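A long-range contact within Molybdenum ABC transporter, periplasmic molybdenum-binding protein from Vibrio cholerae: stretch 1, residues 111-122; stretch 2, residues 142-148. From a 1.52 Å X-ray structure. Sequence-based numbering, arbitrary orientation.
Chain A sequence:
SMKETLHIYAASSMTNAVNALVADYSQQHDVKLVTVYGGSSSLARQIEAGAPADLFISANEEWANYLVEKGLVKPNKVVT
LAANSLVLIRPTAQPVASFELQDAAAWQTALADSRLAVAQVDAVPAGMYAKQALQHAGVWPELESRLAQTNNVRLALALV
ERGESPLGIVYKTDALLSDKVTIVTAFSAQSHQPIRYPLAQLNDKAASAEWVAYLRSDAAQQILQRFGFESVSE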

# COMPACT_ATOMS: atom_id res chain seq x y z
N LEU A 111 4.54 -17.26 15.45
CA LEU A 111 4.98 -17.78 14.18
C LEU A 111 5.08 -19.28 14.20
O LEU A 111 4.69 -19.92 13.26
CB LEU A 111 6.29 -17.16 13.74
CG LEU A 111 6.21 -15.67 13.36
CD1 LEU A 111 7.55 -15.08 13.02
CD2 LEU A 111 5.22 -15.46 12.22
N ALA A 112 5.60 -19.83 15.29
CA ALA A 112 5.72 -21.27 15.37
C ALA A 112 6.64 -21.73 14.24
O ALA A 112 7.79 -21.38 14.20
CB ALA A 112 4.35 -21.91 15.32
N ASP A 113 6.12 -22.58 13.37
CA ASP A 113 6.90 -23.17 12.31
C ASP A 113 6.61 -22.48 10.97
O ASP A 113 6.89 -23.02 9.94
CB ASP A 113 6.57 -24.65 12.19
CG ASP A 113 6.85 -25.43 13.47
OD1 ASP A 113 8.02 -25.58 13.83
OD2 ASP A 113 5.89 -25.92 14.08
N SER A 114 5.96 -21.33 11.02
CA SER A 114 5.60 -20.57 9.83
C SER A 114 6.41 -19.27 9.66
O SER A 114 7.24 -18.91 10.46
CB SER A 114 4.11 -20.27 9.80
OG SER A 114 3.31 -21.45 9.78
N ARG A 115 6.15 -18.59 8.56
CA ARG A 115 6.80 -17.32 8.24
C ARG A 115 5.88 -16.10 8.32
O ARG A 115 4.68 -16.20 8.12
CB ARG A 115 7.40 -17.43 6.84
CG ARG A 115 8.56 -18.39 6.74
CD ARG A 115 9.17 -18.39 5.35
NE ARG A 115 10.43 -19.13 5.36
CZ ARG A 115 11.65 -18.59 5.52
NH1 ARG A 115 11.83 -17.28 5.66
NH2 ARG A 115 12.71 -19.40 5.52
N LEU A 116 6.45 -14.94 8.63
CA LEU A 116 5.71 -13.68 8.68
C LEU A 116 5.51 -13.15 7.26
O LEU A 116 6.49 -12.90 6.54
CB LEU A 116 6.49 -12.65 9.50
CG LEU A 116 5.93 -11.25 9.71
CD1 LEU A 116 4.62 -11.23 10.47
CD2 LEU A 116 6.98 -10.41 10.44
N ALA A 117 4.26 -12.95 6.87
CA ALA A 117 3.95 -12.45 5.53
C ALA A 117 4.19 -10.95 5.46
O ALA A 117 3.60 -10.17 6.22
CB ALA A 117 2.52 -12.77 5.14
N VAL A 118 5.06 -10.54 4.55
CA VAL A 118 5.33 -9.13 4.31
C VAL A 118 5.61 -8.92 2.84
O VAL A 118 5.99 -9.88 2.14
CB VAL A 118 6.55 -8.61 5.09
CG1 VAL A 118 6.34 -8.74 6.60
CG2 VAL A 118 7.84 -9.31 4.66
N ALA A 119 5.42 -7.68 2.36
CA ALA A 119 5.88 -7.35 1.00
C ALA A 119 7.40 -7.18 1.02
O ALA A 119 8.00 -7.01 2.08
CB ALA A 119 5.20 -6.12 0.45
N GLN A 120 8.03 -7.31 -0.15
CA GLN A 120 9.50 -7.28 -0.26
C GLN A 120 10.03 -6.05 0.49
O GLN A 120 9.70 -4.93 0.17
CB GLN A 120 9.94 -7.25 -1.74
CG GLN A 120 11.30 -7.90 -2.02
CD GLN A 120 12.46 -7.06 -1.51
OE1 GLN A 120 12.54 -5.86 -1.80
NE2 GLN A 120 13.37 -7.68 -0.75
N VAL A 121 10.90 -6.30 1.46
CA VAL A 121 11.25 -5.29 2.46
C VAL A 121 12.22 -4.21 1.99
O VAL A 121 12.36 -3.19 2.66
CB VAL A 121 11.81 -5.92 3.76
CG1 VAL A 121 10.79 -6.85 4.41
CG2 VAL A 121 13.11 -6.67 3.50
N ASP A 122 12.89 -4.44 0.87
CA ASP A 122 13.87 -3.50 0.39
C ASP A 122 13.26 -2.47 -0.53
O ASP A 122 13.76 -1.35 -0.59
CB ASP A 122 15.02 -4.22 -0.31
CG ASP A 122 15.83 -5.09 0.65
OD1 ASP A 122 16.23 -4.57 1.73
OD2 ASP A 122 16.07 -6.28 0.34
N GLU A 142 16.14 -10.93 14.69
CA GLU A 142 15.47 -12.23 14.88
C GLU A 142 14.49 -12.63 13.76
O GLU A 142 14.43 -13.79 13.38
CB GLU A 142 14.72 -12.25 16.21
CG GLU A 142 15.61 -12.39 17.44
CD GLU A 142 15.84 -11.09 18.20
OE1 GLU A 142 15.52 -10.01 17.67
OE2 GLU A 142 16.33 -11.16 19.35
N LEU A 143 13.72 -11.67 13.26
CA LEU A 143 12.67 -11.94 12.27
C LEU A 143 13.15 -11.86 10.83
O LEU A 143 12.47 -12.36 9.94
CB LEU A 143 11.53 -10.93 12.43
CG LEU A 143 10.71 -11.07 13.71
CD1 LEU A 143 9.69 -9.95 13.77
CD2 LEU A 143 10.03 -12.43 13.78
N GLU A 144 14.27 -11.17 10.61
CA GLU A 144 14.98 -11.11 9.33
C GLU A 144 14.90 -12.44 8.55
O GLU A 144 14.60 -12.46 7.35
CB GLU A 144 16.45 -10.80 9.65
CG GLU A 144 17.47 -10.97 8.53
CD GLU A 144 17.59 -9.73 7.67
OE1 GLU A 144 18.55 -8.97 7.88
OE2 GLU A 144 16.72 -9.53 6.79
N SER A 145 15.15 -13.55 9.24
CA SER A 145 15.26 -14.85 8.60
C SER A 145 13.95 -15.65 8.54
O SER A 145 13.97 -16.82 8.14
CB SER A 145 16.32 -15.67 9.33
OG SER A 145 15.99 -15.86 10.70
N ARG A 146 12.83 -15.02 8.93
CA ARG A 146 11.55 -15.73 9.11
C ARG A 146 10.44 -15.04 8.33
O ARG A 146 9.28 -15.10 8.74
CB ARG A 146 11.15 -15.75 10.60
CG ARG A 146 12.22 -16.25 11.57
CD ARG A 146 12.13 -17.74 11.81
NE ARG A 146 11.53 -18.05 13.11
CZ ARG A 146 10.36 -18.66 13.31
NH1 ARG A 146 9.61 -19.07 12.29
NH2 ARG A 146 9.94 -18.89 14.55
N LEU A 147 10.79 -14.38 7.23
CA LEU A 147 9.83 -13.68 6.38
C LEU A 147 9.41 -14.53 5.17
O LEU A 147 10.22 -15.25 4.60
CB LEU A 147 10.44 -12.38 5.83
CG LEU A 147 11.10 -11.45 6.84
CD1 LEU A 147 11.80 -10.31 6.11
CD2 LEU A 147 10.08 -10.91 7.83
N ALA A 148 8.14 -14.38 4.78
CA ALA A 148 7.68 -14.78 3.46
C ALA A 148 7.41 -13.50 2.70
O ALA A 148 6.41 -12.81 2.93
CB ALA A 148 6.43 -15.64 3.56
O HOH W 1 13.24 -14.34 5.79

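The two stretches join as neighbouring parallel β-strands, with Leu116 in register with Leu147 and Ala117 with Ala148. Three backbone hydrogen bonds hold the ladder. Leu116 bonds to two partners in stretch 2: its N donates to Arg146 O (2.8 Å), and its O accepts from Ala148 N (2.8 Å). The third bond runs from Val118 N to Ala148 O (3.1 Å), so Ala148, too, uses both its amide and its carbonyl across the contact. The nearly straight N-H...O angles, 163° to 173°, are those of a well-formed sheet. Two CA-H...O contacts supplement them, Leu147 CA to Leu116 O at 3.4 Å and Ala117 CA to Ala148 O at 3.6 Å.

Where the ladder begins, two arginines reach across to backbone carbonyls. Arg115 NH1 donates to Leu147 O (2.8 Å), which lies at the edge of the guanidinium, and more weakly to Ser145 O (3.3 Å). Leu147 N is satisfied by water 1, which accepts from it at 2.8 Å and donates to Glu144 O, also at 2.8 Å; a weak bond from Arg115 NH1 to the same water (3.3 Å) ties both stretches to it. In the other direction, Arg146 NH2 makes a weak hydrogen bond to Ala112 O (3.3 Å), in the type II' turn from Leu111 to Ser114. Arg146 NH1 comes within 3.0 Å of Ser114 O, but the angle is too poor for a hydrogen bond. Arg146 NE and NH2 find further partners elsewhere in the structure.

Apolar side chains pack beside this polar network. Leu116 and Leu147 share one face of the sheet and meet CD2 to CD2 at 4.1 Å. Val121 CG1 approaches Leu147 CD1 at 4.0 Å, while Leu111 CD1 packs against Leu143 CD2 at 3.7 Å, extending the buried hydrophobic contact to the helical residues.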